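Local coordinates for protein KmHsv2 (Kluyveromyces marxianus, PDB 3VU4) that probably binds phosphoinositides as a seven-bladed beta-propeller of the PROPPIN family, whose members serve autophagy and membrane transport, at residues E233-L238 / S291-C296; K254-S259 / I311-E316; K261-V266 / N297-V302; S317-V322 / E330-V335. One frame throughout, in Å; residues are numbered along the deposited sequence.

Contact 1 (E233-L238 / S291-C296); sequences EFRRGL and SEWSLC
Glu292 O is the best-held polar atom here, gripped twice from strand 230-235. Arg235 N donates to it at 2.7 Å, with an N-H...O angle of 167° and the donor lying nearly along the C=O axis, and the CA-H of Phe234 makes a weaker contact with the same oxygen. The Phe234 ring, its CG anti to the carbonyl carbon, turns its edge to the loop, so that Ser291 O lies in the ring plane, 3.5 Å from Phe234 CD1. On the outer side Arg235 and Glu292 run alongside each other, pointing the same way. Arg235 is bent at chi2 and chi3 while Glu292 is extended beyond CG; Arg235 NE reaches Glu292 OE1 in a salt bridge of 3.5 Å, with the guanidinium and carboxylate planes 77° apart. Trp293 CD1 comes within 3.8 Å of Arg235 CB, and Glu292 CG covers the centre of one indole face. A water joins the backbones, donating to Arg235 O and accepting from Ser294 N at 3.0 Å. An ST turn, Trp293 N to Ser291 OG, shapes the loop. Phe234 to Gly237 form the FRRG signature of PROPPINs, associated in relatives with phosphoinositide recognition. The Glu292 carboxylate would be expected to offset part of the Arg235 charge, and this ion pair at the surface might be open to competition from an anionic ligand.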
loop_
_atom_site.group_PDB
_atom_site.type_symbol
_atom_site.label_atom_id
_atom_site.label_comp_id
_atom_site.label_asym_id
_atom_site.label_seq_id
_atom_site.Cartn_x
_atom_site.Cartn_y
_atom_site.Cartn_z
ATOM N N GLU A 233 5.432 -18.353 -1.610
ATOM C CA GLU A 233 6.361 -18.057 -0.540
ATOM C C GLU A 233 7.674 -17.623 -1.194
ATOM O O GLU A 233 8.161 -18.274 -2.121
ATOM C CB GLU A 233 6.577 -19.269 0.382
ATOM C CG GLU A 233 6.980 -18.851 1.791
ATOM C CD GLU A 233 7.103 -20.004 2.789
ATOM O OE1 GLU A 233 8.139 -20.701 2.785
ATOM O OE2 GLU A 233 6.162 -20.210 3.585
ATOM N N PHE A 234 8.215 -16.500 -0.726
ATOM C CA PHE A 234 9.466 -15.973 -1.252
ATOM C C PHE A 234 10.477 -15.784 -0.127
ATOM O O PHE A 234 10.109 -15.464 0.997
ATOM C CB PHE A 234 9.216 -14.633 -1.934
ATOM C CG PHE A 234 8.162 -14.680 -2.991
ATOM C CD1 PHE A 234 8.410 -15.294 -4.212
ATOM C CD2 PHE A 234 6.916 -14.102 -2.772
ATOM C CE1 PHE A 234 7.431 -15.329 -5.204
ATOM C CE2 PHE A 234 5.929 -14.131 -3.757
ATOM C CZ PHE A 234 6.190 -14.747 -4.977
ATOM N N ARG A 235 11.752 -15.983 -0.432
ATOM C CA ARG A 235 12.807 -15.814 0.558
ATOM C C ARG A 235 13.508 -14.520 0.207
ATOM O O ARG A 235 13.835 -14.289 -0.950
ATOM C CB ARG A 235 13.793 -16.970 0.477
ATOM C CG ARG A 235 13.116 -18.323 0.439
ATOM C CD ARG A 235 12.885 -18.870 1.821
ATOM N NE ARG A 235 14.003 -19.716 2.225
ATOM C CZ ARG A 235 14.131 -20.262 3.429
ATOM N NH1 ARG A 235 13.206 -20.050 4.360
ATOM N NH2 ARG A 235 15.182 -21.030 3.696
ATOM N N ARG A 236 13.724 -13.664 1.194
ATOM C CA ARG A 236 14.388 -12.401 0.933
ATOM C C ARG A 236 15.883 -12.646 0.903
ATOM O O ARG A 236 16.648 -11.898 0.288
ATOM C CB ARG A 236 14.005 -11.388 2.012
ATOM C CG ARG A 236 12.598 -10.841 1.815
ATOM C CD ARG A 236 11.988 -10.212 3.064
ATOM N NE ARG A 236 12.762 -9.126 3.673
ATOM C CZ ARG A 236 13.543 -8.266 3.023
ATOM N NH1 ARG A 236 13.704 -8.336 1.702
ATOM N NH2 ARG A 236 14.146 -7.307 3.705
ATOM N N GLY A 237 16.292 -13.724 1.555
ATOM C CA GLY A 237 17.698 -14.068 1.591
ATOM C C GLY A 237 18.640 -12.924 1.941
ATOM O O GLY A 237 18.687 -12.463 3.087
ATOM N N LEU A 238 19.386 -12.469 0.937
ATOM C CA LEU A 238 20.376 -11.402 1.082
ATOM C C LEU A 238 19.950 -10.113 1.793
ATOM O O LEU A 238 20.622 -9.665 2.735
ATOM C CB LEU A 238 20.955 -11.060 -0.299
ATOM C CG LEU A 238 22.174 -11.884 -0.737
ATOM C CD1 LEU A 238 23.399 -11.414 0.044
ATOM C CD2 LEU A 238 21.921 -13.381 -0.514
ATOM N N SER A 291 10.127 -18.258 -9.118
ATOM C CA SER A 291 11.317 -18.351 -8.288
ATOM C C SER A 291 10.993 -18.060 -6.837
ATOM O O SER A 291 10.079 -17.293 -6.521
ATOM C CB SER A 291 12.381 -17.360 -8.746
ATOM O OG SER A 291 13.460 -17.352 -7.826
ATOM N N GLU A 292 11.771 -18.672 -5.961
ATOM C CA GLU A 292 11.609 -18.502 -4.534
ATOM C C GLU A 292 12.263 -17.185 -4.080
ATOM O O GLU A 292 12.028 -16.714 -2.969
ATOM C CB GLU A 292 12.207 -19.734 -3.841
ATOM C CG GLU A 292 13.150 -19.499 -2.681
ATOM C CD GLU A 292 13.696 -20.818 -2.101
ATOM O OE1 GLU A 292 14.487 -20.759 -1.127
ATOM O OE2 GLU A 292 13.332 -21.906 -2.624
ATOM N N TRP A 293 13.050 -16.580 -4.966
ATOM C CA TRP A 293 13.744 -15.326 -4.669
ATOM C C TRP A 293 13.331 -14.176 -5.597
ATOM O O TRP A 293 12.599 -14.364 -6.567
ATOM C CB TRP A 293 15.263 -15.519 -4.782
ATOM C CG TRP A 293 15.801 -16.631 -3.931
ATOM C CD1 TRP A 293 16.050 -16.592 -2.588
ATOM C CD2 TRP A 293 16.119 -17.966 -4.357
ATOM N NE1 TRP A 293 16.501 -17.816 -2.153
ATOM C CE2 TRP A 293 16.556 -18.676 -3.216
ATOM C CE3 TRP A 293 16.077 -18.630 -5.592
ATOM C CZ2 TRP A 293 16.946 -20.022 -3.272
ATOM C CZ3 TRP A 293 16.467 -19.970 -5.645
ATOM C CH2 TRP A 293 16.896 -20.647 -4.488
ATOM N N SER A 294 13.825 -12.986 -5.273
ATOM C CA SER A 294 13.566 -11.780 -6.046
ATOM C C SER A 294 13.999 -11.911 -7.519
ATOM O O SER A 294 15.039 -12.494 -7.823
ATOM C CB SER A 294 14.315 -10.612 -5.407
ATOM O OG SER A 294 14.209 -9.437 -6.195
ATOM N N LEU A 295 13.199 -11.358 -8.423
ATOM C CA LEU A 295 13.508 -11.388 -9.851
ATOM C C LEU A 295 14.658 -10.437 -10.152
ATOM O O LEU A 295 15.502 -10.710 -10.999
ATOM C CB LEU A 295 12.291 -10.950 -10.659
ATOM C CG LEU A 295 11.589 -12.021 -11.484
ATOM C CD1 LEU A 295 11.422 -13.293 -10.666
ATOM C CD2 LEU A 295 10.244 -11.467 -11.955
ATOM N N CYS A 296 14.671 -9.309 -9.454
ATOM C CA CYS A 296 15.702 -8.303 -9.639
ATOM C C CYS A 296 15.813 -7.445 -8.394
ATOM O O CYS A 296 14.829 -7.239 -7.688
ATOM C CB CYS A 296 15.372 -7.433 -10.855
ATOM S SG CYS A 296 13.671 -6.817 -10.901
HETATM O O HOH W 1 15.036 -12.805 -2.546
#

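Contact 2 (K254-S259 / I311-E316); sequences KLAVVS and IAWISE
Trp313 CG stands anti to the carbonyl carbon (chi1 -69°), sending the indole across to strand 254-259, while Ile311 CG1 takes the crowded position between N and C (chi1 68°), which carries CD1 to the same strand. Val258 answers with CG2, likewise anti to its carbonyl carbon. No direct hydrogen bond links the two segments: their strands run nearly antiparallel with axes 8.5 Å apart and meet through side chains. Ala256 CB sits against the indole, 3.4 Å from Trp313 NE1 and 3.6 Å from Trp313 CZ2. Farther along the ring Trp313 CH2 approaches Lys254 CB at 3.9 Å. Lys254 O lies over one indole face, displaced from the ring centre, and Ala256 N lies at the edge in the ring plane. Ile311 and Val258 pass alongside with their chains running in opposing senses, touching at CG2 to CG2, 3.5 Å, and Ile311 CD1 also reaches Ala256 CB at 3.9 Å. The indole N-H is satisfied by Lys247 O, and Asp245 and Lys247 bond the backbone N and O of Ile311. The contact thus joins the sixth propeller blade to the innermost strand of the seventh. Small Ala256 lets the indole lie close to the backbone, so the adhesion between these blades is apolar at its centre, with the one polar atom of the tryptophan side chain, buried there, paired to a backbone carbonyl.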
loop_
_atom_site.group_PDB
_atom_site.type_symbol
_atom_site.label_atom_id
_atom_site.label_comp_id
_atom_site.label_asym_id
_atom_site.label_seq_id
_atom_site.Cartn_x
_atom_site.Cartn_y
_atom_site.Cartn_z
ATOM N N LYS A 254 3.173 -9.222 -10.130
ATOM C CA LYS A 254 4.406 -8.993 -9.395
ATOM C C LYS A 254 4.209 -8.245 -8.098
ATOM O O LYS A 254 3.265 -7.475 -7.928
ATOM C CB LYS A 254 5.409 -8.253 -10.274
ATOM C CG LYS A 254 5.903 -9.101 -11.415
ATOM C CD LYS A 254 6.652 -8.287 -12.432
ATOM C CE LYS A 254 6.831 -9.088 -13.719
ATOM N NZ LYS A 254 5.509 -9.464 -14.315
ATOM N N LEU A 255 5.120 -8.495 -7.177
ATOM C CA LEU A 255 5.085 -7.864 -5.875
ATOM C C LEU A 255 6.399 -7.092 -5.702
ATOM O O LEU A 255 7.481 -7.664 -5.867
ATOM C CB LEU A 255 4.954 -8.948 -4.813
ATOM C CG LEU A 255 4.642 -8.582 -3.376
ATOM C CD1 LEU A 255 3.367 -7.773 -3.322
ATOM C CD2 LEU A 255 4.506 -9.859 -2.581
ATOM N N ALA A 256 6.303 -5.794 -5.414
ATOM C CA ALA A 256 7.501 -4.976 -5.203
ATOM C C ALA A 256 7.684 -4.722 -3.719
ATOM O O ALA A 256 6.721 -4.462 -2.998
ATOM C CB ALA A 256 7.400 -3.643 -5.948
ATOM N N VAL A 257 8.925 -4.820 -3.270
ATOM C CA VAL A 257 9.259 -4.580 -1.877
ATOM C C VAL A 257 10.448 -3.621 -1.804
ATOM O O VAL A 257 11.406 -3.746 -2.573
ATOM C CB VAL A 257 9.647 -5.897 -1.150
ATOM C CG1 VAL A 257 10.115 -5.603 0.280
ATOM C CG2 VAL A 257 8.466 -6.838 -1.122
ATOM N N VAL A 258 10.374 -2.656 -0.893
ATOM C CA VAL A 258 11.471 -1.721 -0.691
ATOM C C VAL A 258 11.905 -1.906 0.755
ATOM O O VAL A 258 11.068 -1.871 1.654
ATOM C CB VAL A 258 11.032 -0.256 -0.884
ATOM C CG1 VAL A 258 12.194 0.676 -0.583
ATOM C CG2 VAL A 258 10.571 -0.033 -2.291
ATOM N N SER A 259 13.200 -2.115 0.981
ATOM C CA SER A 259 13.730 -2.276 2.340
ATOM C C SER A 259 14.345 -0.945 2.783
ATOM O O SER A 259 14.479 -0.034 1.967
ATOM C CB SER A 259 14.813 -3.339 2.360
ATOM O OG SER A 259 15.942 -2.884 1.630
ATOM N N ILE A 311 5.451 3.133 -2.256
ATOM C CA ILE A 311 5.504 2.790 -3.667
ATOM C C ILE A 311 4.124 2.429 -4.188
ATOM O O ILE A 311 3.200 2.160 -3.418
ATOM C CB ILE A 311 6.501 1.632 -3.912
ATOM C CG1 ILE A 311 5.991 0.332 -3.296
ATOM C CG2 ILE A 311 7.843 1.964 -3.255
ATOM C CD1 ILE A 311 7.027 -0.778 -3.285
ATOM N N ALA A 312 3.979 2.450 -5.503
ATOM C CA ALA A 312 2.705 2.119 -6.118
ATOM C C ALA A 312 2.913 1.773 -7.580
ATOM O O ALA A 312 3.591 2.500 -8.315
ATOM C CB ALA A 312 1.738 3.288 -5.986
ATOM N N TRP A 313 2.355 0.645 -8.000
ATOM C CA TRP A 313 2.476 0.253 -9.397
ATOM C C TRP A 313 1.468 1.097 -10.150
ATOM O O TRP A 313 0.390 1.388 -9.640
ATOM C CB TRP A 313 2.163 -1.228 -9.587
ATOM C CG TRP A 313 3.196 -2.142 -9.000
ATOM C CD1 TRP A 313 3.334 -2.493 -7.687
ATOM C CD2 TRP A 313 4.215 -2.851 -9.714
ATOM N NE1 TRP A 313 4.370 -3.383 -7.541
ATOM C CE2 TRP A 313 4.928 -3.619 -8.768
ATOM C CE3 TRP A 313 4.591 -2.917 -11.060
ATOM C CZ2 TRP A 313 5.998 -4.445 -9.129
ATOM C CZ3 TRP A 313 5.654 -3.738 -11.419
ATOM C CH2 TRP A 313 6.346 -4.492 -10.455
ATOM N N ILE A 314 1.831 1.523 -11.349
ATOM C CA ILE A 314 0.937 2.341 -12.152
ATOM C C ILE A 314 0.593 1.589 -13.426
ATOM O O ILE A 314 -0.106 2.102 -14.292
ATOM C CB ILE A 314 1.581 3.701 -12.508
ATOM C CG1 ILE A 314 2.877 3.493 -13.289
ATOM C CG2 ILE A 314 1.856 4.479 -11.243
ATOM C CD1 ILE A 314 3.454 4.777 -13.864
ATOM N N SER A 315 1.100 0.364 -13.524
ATOM C CA SER A 315 0.861 -0.488 -14.675
ATOM C C SER A 315 1.377 -1.870 -14.326
ATOM O O SER A 315 1.714 -2.141 -13.175
ATOM C CB SER A 315 1.608 0.029 -15.893
ATOM O OG SER A 315 2.926 -0.477 -15.922
ATOM N N GLU A 316 1.452 -2.742 -15.319
ATOM C CA GLU A 316 1.925 -4.094 -15.078
ATOM C C GLU A 316 3.438 -4.141 -15.017
ATOM O O GLU A 316 4.013 -5.083 -14.464
ATOM C CB GLU A 316 1.409 -5.030 -16.171
ATOM C CG GLU A 316 -0.101 -5.181 -16.149
ATOM C CD GLU A 316 -0.637 -6.125 -17.212
ATOM O OE1 GLU A 316 -1.868 -6.354 -17.226
ATOM O OE2 GLU A 316 0.161 -6.637 -18.033
HETATM O O HOH W 2 3.206 -7.338 -13.239
#

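Contact 3 (K261-V266 / N297-V302); sequences KWTLHV and NFKLSV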
loop_
_atom_site.group_PDB
_atom_site.type_symbol
_atom_site.label_atom_id
_atom_site.label_comp_id
_atom_site.label_asym_id
_atom_site.label_seq_id
_atom_site.Cartn_x
_atom_site.Cartn_y
_atom_site.Cartn_z
ATOM N N LYS A 261 17.288 -0.460 3.375
ATOM C CA LYS A 261 18.664 -0.425 2.887
ATOM C C LYS A 261 18.476 0.333 1.565
ATOM O O LYS A 261 19.426 0.651 0.856
ATOM C CB LYS A 261 19.193 -1.845 2.625
ATOM N N TRP A 262 17.209 0.617 1.269
ATOM C CA TRP A 262 16.777 1.321 0.069
ATOM C C TRP A 262 17.065 0.537 -1.208
ATOM O O TRP A 262 17.622 1.044 -2.184
ATOM C CB TRP A 262 17.383 2.725 0.040
ATOM C CG TRP A 262 17.120 3.428 1.337
ATOM C CD1 TRP A 262 18.050 3.856 2.236
ATOM C CD2 TRP A 262 15.841 3.658 1.947
ATOM N NE1 TRP A 262 17.435 4.326 3.370
ATOM C CE2 TRP A 262 16.077 4.213 3.222
ATOM C CE3 TRP A 262 14.519 3.439 1.545
ATOM C CZ2 TRP A 262 15.042 4.559 4.098
ATOM C CZ3 TRP A 262 13.487 3.782 2.415
ATOM C CH2 TRP A 262 13.758 4.332 3.679
ATOM N N THR A 263 16.659 -0.724 -1.174
ATOM C CA THR A 263 16.804 -1.613 -2.304
ATOM C C THR A 263 15.410 -2.065 -2.732
ATOM O O THR A 263 14.594 -2.472 -1.907
ATOM C CB THR A 263 17.637 -2.818 -1.933
ATOM O OG1 THR A 263 18.944 -2.378 -1.556
ATOM C CG2 THR A 263 17.752 -3.753 -3.106
ATOM N N LEU A 264 15.135 -1.963 -4.025
ATOM C CA LEU A 264 13.843 -2.354 -4.565
ATOM C C LEU A 264 13.949 -3.789 -5.082
ATOM O O LEU A 264 14.884 -4.121 -5.808
ATOM C CB LEU A 264 13.452 -1.387 -5.687
ATOM C CG LEU A 264 12.111 -1.579 -6.391
ATOM C CD1 LEU A 264 10.985 -1.538 -5.367
ATOM C CD2 LEU A 264 11.928 -0.493 -7.458
ATOM N N HIS A 265 13.000 -4.631 -4.676
ATOM C CA HIS A 265 12.961 -6.040 -5.073
ATOM C C HIS A 265 11.605 -6.365 -5.697
ATOM O O HIS A 265 10.575 -5.812 -5.302
ATOM C CB HIS A 265 13.142 -6.958 -3.858
ATOM C CG HIS A 265 14.336 -6.631 -3.012
ATOM N ND1 HIS A 265 15.599 -7.116 -3.282
ATOM C CD2 HIS A 265 14.453 -5.874 -1.894
ATOM C CE1 HIS A 265 16.440 -6.673 -2.367
ATOM N NE2 HIS A 265 15.771 -5.918 -1.513
ATOM N N VAL A 266 11.603 -7.269 -6.666
ATOM C CA VAL A 266 10.364 -7.666 -7.306
ATOM C C VAL A 266 10.240 -9.175 -7.239
ATOM O O VAL A 266 11.175 -9.892 -7.590
ATOM C CB VAL A 266 10.321 -7.232 -8.778
ATOM C CG1 VAL A 266 9.094 -7.827 -9.456
ATOM C CG2 VAL A 266 10.303 -5.708 -8.868
ATOM N N ASN A 297 17.018 -6.948 -8.135
ATOM C CA ASN A 297 17.286 -6.117 -6.970
ATOM C C ASN A 297 17.934 -4.819 -7.408
ATOM O O ASN A 297 19.092 -4.797 -7.816
ATOM C CB ASN A 297 18.208 -6.861 -6.011
ATOM C CG ASN A 297 17.715 -8.267 -5.710
ATOM O OD1 ASN A 297 16.569 -8.459 -5.292
ATOM N ND2 ASN A 297 18.576 -9.261 -5.924
ATOM N N PHE A 298 17.184 -3.733 -7.304
ATOM C CA PHE A 298 17.668 -2.428 -7.716
ATOM C C PHE A 298 17.996 -1.542 -6.515
ATOM O O PHE A 298 17.193 -1.395 -5.604
ATOM C CB PHE A 298 16.590 -1.771 -8.570
ATOM C CG PHE A 298 16.995 -0.468 -9.175
ATOM C CD1 PHE A 298 17.606 -0.428 -10.423
ATOM C CD2 PHE A 298 16.713 0.731 -8.523
ATOM C CE1 PHE A 298 17.919 0.787 -11.011
ATOM C CE2 PHE A 298 17.025 1.955 -9.106
ATOM C CZ PHE A 298 17.625 1.987 -10.345
ATOM N N LYS A 299 19.183 -0.951 -6.518
ATOM C CA LYS A 299 19.582 -0.071 -5.425
ATOM C C LYS A 299 19.149 1.362 -5.708
ATOM O O LYS A 299 19.563 1.979 -6.691
ATOM C CB LYS A 299 21.095 -0.153 -5.197
ATOM C CG LYS A 299 21.539 -1.549 -4.752
ATOM C CD LYS A 299 22.996 -1.596 -4.309
ATOM C CE LYS A 299 23.368 -2.994 -3.809
ATOM N NZ LYS A 299 24.796 -3.093 -3.365
ATOM N N LEU A 300 18.288 1.872 -4.837
ATOM C CA LEU A 300 17.755 3.215 -4.979
ATOM C C LEU A 300 18.772 4.279 -4.584
ATOM O O LEU A 300 19.628 4.059 -3.723
ATOM C CB LEU A 300 16.479 3.347 -4.145
ATOM C CG LEU A 300 15.384 2.371 -4.598
ATOM C CD1 LEU A 300 14.327 2.193 -3.507
ATOM C CD2 LEU A 300 14.780 2.872 -5.918
ATOM N N SER A 301 18.670 5.426 -5.243
ATOM C CA SER A 301 19.553 6.555 -5.011
ATOM C C SER A 301 18.891 7.575 -4.096
ATOM O O SER A 301 17.956 8.256 -4.500
ATOM C CB SER A 301 19.897 7.218 -6.347
ATOM O OG SER A 301 20.464 8.502 -6.158
ATOM N N VAL A 302 19.367 7.687 -2.864
ATOM C CA VAL A 302 18.785 8.655 -1.949
ATOM C C VAL A 302 19.832 9.334 -1.050
ATOM O O VAL A 302 20.843 8.729 -0.699
ATOM C CB VAL A 302 17.689 7.988 -1.078
ATOM C CG1 VAL A 302 18.317 6.972 -0.117
ATOM C CG2 VAL A 302 16.899 9.072 -0.338
#
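Strands 263-266 and 297-299 run antiparallel, axes 4.5 Å apart, with Leu264 and Phe298 as the hydrogen-bonded pair between the non-hydrogen-bonded pairs Thr263-Lys299 and His265-Asn297. Leu264 N gives to Phe298 O at 2.7 Å, Phe298 N returns to Leu264 O at 2.8 Å, and beyond the strand Leu300 N continues the ladder to Trp262 O at 2.9 Å. The face bearing Leu264 and Phe298 is apolar. Their CB atoms are 4.3 Å apart; both side chains leave with CG anti to the backbone N, and the Phe298 ring runs away from Leu264 to Ile345 of the next blade. Leu300 adds CD1 at 4.3 Å from Leu264 CB and sets CD2 in the plane of the Phe298 ring, at its edge. Past the strand end Val302 CG1 lies over the face of the Trp262 five-membered ring, 4.2 Å from its centroid and 26° off the normal, a CH-pi contact. The face of the sheet that bears Thr263, His265, Asn297 and Lys299 is polar: Thr263 and Lys299 lie side by side, and His265 turns the ND1 edge of its ring to the Asn297 amide group, whose plane is tilted 66° to it. An alanine at His265 would lose the imidazole and would probably disturb this polar approach to Asn297 as well as the packing against Asp239 and Ser294. The two faces thus differ in chemistry: one carries a buried imidazole among polar groups, while the apolar one serves the junction with blade seven.

Contact 4 (S317-V322 / E330-V335); sequences SSLVVV and ETFKVV
Six hydrogen bonds join the segments, five of them between backbones. Leu319 and Phe332 exchange a pair, the straighter being Phe332 N to Leu319 O (2.7 Å, 175°); Val321 and Glu330 exchange another, and Val334 N closes on Ser317 O at 2.7 Å. The sixth bond is from Lys333, whose chain bends at chi2 and chi4 to bring NZ within 3.0 Å of Ser317 OG, while its CG passes Ser318 OG at 3.2 Å. Replacing Lys333 by alanine would remove the ammonium that donates to Ser317 OG and would probably leave the start of strand 318-323 less firmly tied to strand 328-337. On the same face as Ser318 and Lys333, Val320 CG1 lies beside Thr331 OG1 at 3.7 Å. On the face bearing Leu319, Val321 and Phe332, Val321 CG2 crosses obliquely to Phe332 CE1 at 3.6 Å, and Leu319 O lies in the Phe332 ring plane at the edge. In the second shell, Ser315 OG accepts from Ser317 N and Ser318 N, and the Glu330 carboxylate is held by Arg350 and Trp323. Val320 meets Phe27 of the first blade, and Phe332 meets Leu300 at the sixth. Together the strands make the central beta hairpin of a four-stranded propeller blade, the last of seven.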
loop_
_atom_site.group_PDB
_atom_site.type_symbol
_atom_site.label_atom_id
_atom_site.label_comp_id
_atom_site.label_asym_id
_atom_site.label_seq_id
_atom_site.Cartn_x
_atom_site.Cartn_y
_atom_site.Cartn_z
ATOM N N SER A 317 4.082 -3.116 -15.568
ATOM C CA SER A 317 5.538 -3.069 -15.583
ATOM C C SER A 317 6.169 -1.819 -14.951
ATOM O O SER A 317 7.381 -1.784 -14.738
ATOM C CB SER A 317 6.037 -3.204 -17.021
ATOM O OG SER A 317 5.606 -2.100 -17.798
ATOM N N SER A 318 5.365 -0.798 -14.661
ATOM C CA SER A 318 5.899 0.427 -14.060
ATOM C C SER A 318 5.346 0.734 -12.677
ATOM O O SER A 318 4.199 0.414 -12.372
ATOM C CB SER A 318 5.640 1.631 -14.969
ATOM O OG SER A 318 6.437 1.538 -16.132
ATOM N N LEU A 319 6.175 1.361 -11.847
ATOM C CA LEU A 319 5.765 1.741 -10.509
ATOM C C LEU A 319 6.454 3.040 -10.105
ATOM O O LEU A 319 7.480 3.420 -10.675
ATOM C CB LEU A 319 6.090 0.622 -9.516
ATOM C CG LEU A 319 7.553 0.249 -9.299
ATOM C CD1 LEU A 319 8.120 1.123 -8.211
ATOM C CD2 LEU A 319 7.670 -1.219 -8.897
ATOM N N VAL A 320 5.866 3.735 -9.140
ATOM C CA VAL A 320 6.429 4.987 -8.666
ATOM C C VAL A 320 6.856 4.867 -7.214
ATOM O O VAL A 320 6.326 4.055 -6.448
ATOM C CB VAL A 320 5.422 6.164 -8.762
ATOM C CG1 VAL A 320 5.060 6.434 -10.191
ATOM C CG2 VAL A 320 4.184 5.861 -7.945
ATOM N N VAL A 321 7.838 5.675 -6.849
ATOM C CA VAL A 321 8.337 5.703 -5.489
ATOM C C VAL A 321 8.264 7.166 -5.083
ATOM O O VAL A 321 8.732 8.048 -5.816
ATOM C CB VAL A 321 9.785 5.204 -5.416
ATOM C CG1 VAL A 321 10.334 5.403 -4.004
ATOM C CG2 VAL A 321 9.837 3.722 -5.805
ATOM N N VAL A 322 7.631 7.425 -3.947
ATOM C CA VAL A 322 7.506 8.787 -3.462
ATOM C C VAL A 322 8.328 8.970 -2.187
ATOM O O VAL A 322 8.165 8.228 -1.208
ATOM C CB VAL A 322 6.038 9.140 -3.183
ATOM C CG1 VAL A 322 5.916 10.606 -2.737
ATOM C CG2 VAL A 322 5.223 8.892 -4.429
ATOM N N GLU A 330 9.732 9.242 -8.315
ATOM C CA GLU A 330 10.474 8.545 -9.354
ATOM C C GLU A 330 9.661 7.422 -9.985
ATOM O O GLU A 330 9.010 6.650 -9.288
ATOM C CB GLU A 330 11.766 7.996 -8.746
ATOM C CG GLU A 330 12.850 9.047 -8.624
ATOM C CD GLU A 330 13.661 8.920 -7.364
ATOM O OE1 GLU A 330 13.815 7.792 -6.865
ATOM O OE2 GLU A 330 14.160 9.956 -6.881
ATOM N N THR A 331 9.706 7.337 -11.308
ATOM C CA THR A 331 8.974 6.318 -12.043
ATOM C C THR A 331 9.937 5.249 -12.541
ATOM O O THR A 331 10.892 5.551 -13.261
ATOM C CB THR A 331 8.238 6.951 -13.230
ATOM O OG1 THR A 331 7.316 7.928 -12.737
ATOM C CG2 THR A 331 7.479 5.906 -14.024
ATOM N N PHE A 332 9.695 4.001 -12.151
ATOM C CA PHE A 332 10.564 2.900 -12.560
ATOM C C PHE A 332 9.863 1.918 -13.493
ATOM O O PHE A 332 8.642 1.772 -13.467
ATOM C CB PHE A 332 11.091 2.146 -11.330
ATOM C CG PHE A 332 11.874 3.007 -10.372
ATOM C CD1 PHE A 332 11.220 3.851 -9.471
ATOM C CD2 PHE A 332 13.267 2.991 -10.382
ATOM C CE1 PHE A 332 11.946 4.669 -8.589
ATOM C CE2 PHE A 332 14.003 3.805 -9.507
ATOM C CZ PHE A 332 13.338 4.647 -8.606
ATOM N N LYS A 333 10.647 1.235 -14.312
ATOM C CA LYS A 333 10.110 0.264 -15.254
ATOM C C LYS A 333 10.804 -1.079 -15.016
ATOM O O LYS A 333 12.027 -1.139 -14.841
ATOM C CB LYS A 333 10.370 0.748 -16.682
ATOM C CG LYS A 333 9.175 0.714 -17.635
ATOM C CD LYS A 333 8.947 -0.662 -18.228
ATOM C CE LYS A 333 8.271 -0.571 -19.601
ATOM N NZ LYS A 333 6.890 -0.005 -19.567
ATOM N N VAL A 334 10.017 -2.149 -14.975
ATOM C CA VAL A 334 10.558 -3.491 -14.786
ATOM C C VAL A 334 10.522 -4.128 -16.171
ATOM O O VAL A 334 9.463 -4.237 -16.786
ATOM C CB VAL A 334 9.706 -4.309 -13.795
ATOM C CG1 VAL A 334 10.333 -5.667 -13.573
ATOM C CG2 VAL A 334 9.591 -3.568 -12.477
ATOM N N VAL A 335 11.683 -4.541 -16.658
ATOM C CA VAL A 335 11.789 -5.107 -17.993
ATOM C C VAL A 335 12.626 -6.376 -18.075
ATOM O O VAL A 335 13.652 -6.497 -17.402
ATOM C CB VAL A 335 12.421 -4.067 -18.938
ATOM C CG1 VAL A 335 12.512 -4.618 -20.353
ATOM C CG2 VAL A 335 11.618 -2.778 -18.887
#

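Contacts 2 and 4 are buried, contact 3 is partly so, and contact 1 lies at the surface, its centre about 20 Å from that of the chain. Contacts 3 and 4 are strand pairings within blades six and seven, so backbone hydrogen bonds dominate; contact 2 joins those blades mainly through side chains, with no direct hydrogen bond, and contact 1 ties blade five to the loop that leads into the outermost strand of blade six by charge, backbone and water. Strand 254-259 of contact 2 bonds to strand 263-268 of contact 3, and strand 310-313 to strand 318-323 of contact 4. Phe298 and Leu300 of contact 3 also meet Phe332 of contact 4, extending the apolar blade interface outward.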